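Local coordinates for uncharacterized protein (Deinococcus radiodurans, PDB 3M33) that is of unknown function but probably folds as a methyltransferase domain and may act as a methyltransferase, at residues A[55-60]-A[73-78]. Numbering follows the deposited sequence.
Sequences AGCGHG and WAAYDF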
ATOM      1  N   ALA A  55       3.394   3.431  -7.006  1.00 31.59           N
ATOM      2  CA  ALA A  55       2.105   3.047  -7.575  1.00 33.71           C
ATOM      3  C   ALA A  55       0.986   3.208  -6.548  1.00 32.15           C
ATOM      4  O   ALA A  55       1.082   2.723  -5.412  1.00 34.75           O
ATOM      5  CB  ALA A  55       2.154   1.598  -8.084  1.00 36.30           C
ATOM      6  N   GLY A  56      -0.072   3.906  -6.941  1.00 33.72           N
ATOM      7  CA  GLY A  56      -1.241   4.085  -6.088  1.00 31.24           C
ATOM      8  C   GLY A  56      -0.993   5.028  -4.930  1.00 38.33           C
ATOM      9  O   GLY A  56      -1.166   4.630  -3.775  1.00 35.89           O
ATOM     10  N   CYS A  57      -0.623   6.281  -5.222  1.00 32.51           N
ATOM     11  CA  CYS A  57      -0.167   7.193  -4.162  1.00 39.66           C
ATOM     12  C   CYS A  57      -1.303   7.772  -3.321  1.00 44.90           C
ATOM     13  O   CYS A  57      -1.048   8.397  -2.286  1.00 43.61           O
ATOM     14  CB  CYS A  57       0.658   8.338  -4.747  1.00 36.16           C
ATOM     15  SG  CYS A  57      -0.365   9.337  -5.860  1.00 36.48           S
ATOM     16  N   GLY A  58      -2.551   7.593  -3.752  1.00 37.60           N
ATOM     17  CA  GLY A  58      -3.649   8.186  -2.999  1.00 34.19           C
ATOM     18  C   GLY A  58      -3.439   9.686  -2.809  1.00 40.70           C
ATOM     19  O   GLY A  58      -3.120  10.401  -3.773  1.00 35.75           O
ATOM     20  N   HIS A  59      -3.604  10.176  -1.580  1.00 36.47           N
ATOM     21  CA  HIS A  59      -3.486  11.622  -1.325  1.00 36.65           C
ATOM     22  C   HIS A  59      -2.050  12.024  -0.942  1.00 40.75           C
ATOM     23  O   HIS A  59      -1.825  13.073  -0.341  1.00 39.38           O
ATOM     24  CB  HIS A  59      -4.488  12.069  -0.243  1.00 35.95           C
ATOM     25  CG  HIS A  59      -4.272  11.411   1.085  1.00 31.48           C
ATOM     26  ND1 HIS A  59      -4.629  10.102   1.329  1.00 39.28           N
ATOM     27  CD2 HIS A  59      -3.707  11.868   2.229  1.00 37.02           C
ATOM     28  CE1 HIS A  59      -4.298   9.778   2.568  1.00 36.23           C
ATOM     29  NE2 HIS A  59      -3.734  10.831   3.136  1.00 38.71           N
ATOM     30  N   GLY A  60      -1.087  11.173  -1.282  1.00 35.10           N
ATOM     31  CA  GLY A  60       0.329  11.467  -1.083  1.00 33.46           C
ATOM     32  C   GLY A  60       0.959  11.279   0.298  1.00 36.22           C
ATOM     33  O   GLY A  60       1.969  11.923   0.613  1.00 38.38           O
ATOM     34  N   TRP A  73      10.573  11.718  -6.553  1.00 36.40           N
ATOM     35  CA  TRP A  73       9.491  10.803  -6.191  1.00 40.06           C
ATOM     36  C   TRP A  73       8.365  10.986  -7.193  1.00 40.57           C
ATOM     37  O   TRP A  73       7.581  11.929  -7.090  1.00 38.89           O
ATOM     38  CB  TRP A  73       8.979  11.109  -4.779  1.00 38.08           C
ATOM     39  CG  TRP A  73       8.030  10.095  -4.195  1.00 32.65           C
ATOM     40  CD1 TRP A  73       6.674   9.996  -4.413  1.00 28.90           C
ATOM     41  CD2 TRP A  73       8.359   9.061  -3.257  1.00 34.64           C
ATOM     42  NE1 TRP A  73       6.155   8.961  -3.681  1.00 29.62           N
ATOM     43  CE2 TRP A  73       7.166   8.368  -2.965  1.00 29.69           C
ATOM     44  CE3 TRP A  73       9.548   8.655  -2.638  1.00 36.91           C
ATOM     45  CZ2 TRP A  73       7.130   7.285  -2.093  1.00 30.44           C
ATOM     46  CZ3 TRP A  73       9.508   7.566  -1.769  1.00 35.16           C
ATOM     47  CH2 TRP A  73       8.313   6.896  -1.510  1.00 32.24           C
ATOM     48  N   ALA A  74       8.296  10.106  -8.183  1.00 36.24           N
ATOM     49  CA  ALA A  74       7.177  10.131  -9.114  1.00 36.29           C
ATOM     50  C   ALA A  74       6.085   9.230  -8.536  1.00 38.38           C
ATOM     51  O   ALA A  74       6.385   8.219  -7.909  1.00 40.62           O
ATOM     52  CB  ALA A  74       7.619   9.646 -10.502  1.00 31.83           C
ATOM     53  N   ALA A  75       4.824   9.593  -8.733  1.00 37.29           N
ATOM     54  CA  ALA A  75       3.729   8.863  -8.097  1.00 38.63           C
ATOM     55  C   ALA A  75       2.479   8.925  -8.973  1.00 45.20           C
ATOM     56  O   ALA A  75       2.253   9.929  -9.665  1.00 43.28           O
ATOM     57  CB  ALA A  75       3.441   9.463  -6.740  1.00 32.13           C
ATOM     58  N   TYR A  76       1.657   7.877  -8.952  1.00 33.23           N
ATOM     59  CA  TYR A  76       0.396   7.951  -9.694  1.00 28.79           C
ATOM     60  C   TYR A  76      -0.787   7.305  -9.015  1.00 33.53           C
ATOM     61  O   TYR A  76      -0.643   6.350  -8.252  1.00 36.71           O
ATOM     62  CB  TYR A  76       0.538   7.353 -11.100  1.00 35.79           C
ATOM     63  CG  TYR A  76       0.767   5.856 -11.128  1.00 36.67           C
ATOM     64  CD1 TYR A  76      -0.299   4.971 -11.105  1.00 37.27           C
ATOM     65  CD2 TYR A  76       2.056   5.334 -11.184  1.00 38.17           C
ATOM     66  CE1 TYR A  76      -0.088   3.598 -11.150  1.00 42.36           C
ATOM     67  CE2 TYR A  76       2.280   3.971 -11.229  1.00 35.86           C
ATOM     68  CZ  TYR A  76       1.207   3.110 -11.213  1.00 41.72           C
ATOM     69  OH  TYR A  76       1.432   1.760 -11.250  1.00 44.17           O
ATOM     70  N   ASP A  77      -1.968   7.836  -9.312  1.00 40.56           N
ATOM     71  CA  ASP A  77      -3.215   7.184  -8.963  1.00 38.07           C
ATOM     72  C   ASP A  77      -4.309   7.579  -9.948  1.00 42.09           C
ATOM     73  O   ASP A  77      -4.084   8.402 -10.850  1.00 38.32           O
ATOM     74  CB  ASP A  77      -3.639   7.499  -7.527  1.00 34.36           C
ATOM     75  CG  ASP A  77      -4.303   6.295  -6.857  1.00 42.60           C
ATOM     76  OD1 ASP A  77      -4.918   5.480  -7.594  1.00 40.22           O
ATOM     77  OD2 ASP A  77      -4.181   6.146  -5.618  1.00 39.42           O
ATOM     78  N   PHE A  78      -5.491   6.989  -9.780  1.00 36.82           N
ATOM     79  CA  PHE A  78      -6.581   7.180 -10.741  1.00 42.29           C
ATOM     80  C   PHE A  78      -7.419   8.447 -10.515  1.00 41.32           C
ATOM     81  O   PHE A  78      -7.690   9.187 -11.456  1.00 48.25           O
ATOM     82  CB  PHE A  78      -7.506   5.960 -10.762  1.00 43.85           C
ATOM     83  CG  PHE A  78      -8.684   6.116 -11.684  1.00 46.15           C
ATOM     84  CD1 PHE A  78      -8.551   5.881 -13.043  1.00 49.15           C
ATOM     85  CD2 PHE A  78      -9.921   6.510 -11.195  1.00 56.10           C
ATOM     86  CE1 PHE A  78      -9.635   6.030 -13.908  1.00 55.30           C
ATOM     87  CE2 PHE A  78     -11.012   6.661 -12.050  1.00 59.45           C
ATOM     88  CZ  PHE A  78     -10.865   6.418 -13.408  1.00 60.13           C
TER
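Tyr-76 lays the outer half of its ring over the backbone of Ala-55: the CA of Ala-55 stands 4.0 Å from the centroid of the Tyr-76 ring and 24° off its normal, a CH-pi contact displaced toward the rim. The methyl follows the same ring outward, with CB of Ala-55 3.3 Å from OH of Tyr-76. A chi1 of 68° holds CG of Tyr-76 between its own N and carbonyl carbon, and from there the ring lies alongside the neighbouring strand; Trp-98 meets it edge-to-face. Ala-55 and Tyr-76 form the parallel bridge where strands 51-55 and 72-77 pair. Beyond it segment 55-60 turns away, and O of Tyr-76 takes two donors, a weak bond from N of Gly-56 at 2.8 Å and a straighter one from N of Cys-57 at 3.0 Å, the latter rising 49° out of the carbonyl plane. This strand-turn-helix, with Gly-60 as N-cap of helix 61-66, fits the glycine-rich loop of a Rossmann-like methyltransferase, which in relatives binds the cofactor S-adenosylmethionine. Positive phi at Gly-56, Gly-58 and Gly-60 agrees with that reading. On the other side of the strand from Tyr-76, CB of Cys-57 packs on CB of Ala-75 at 3.6 Å. Asp-77 reaches the turn with OD2, whose anti lone pair receives N of Gly-58 at 2.9 Å; Tyr-21 also bonds this oxygen, while OD1 accepts N of Phe-78. An alanine in place of Asp-77 would probably leave the Gly-58 amide and the Tyr-21 hydroxyl without their shared acceptor.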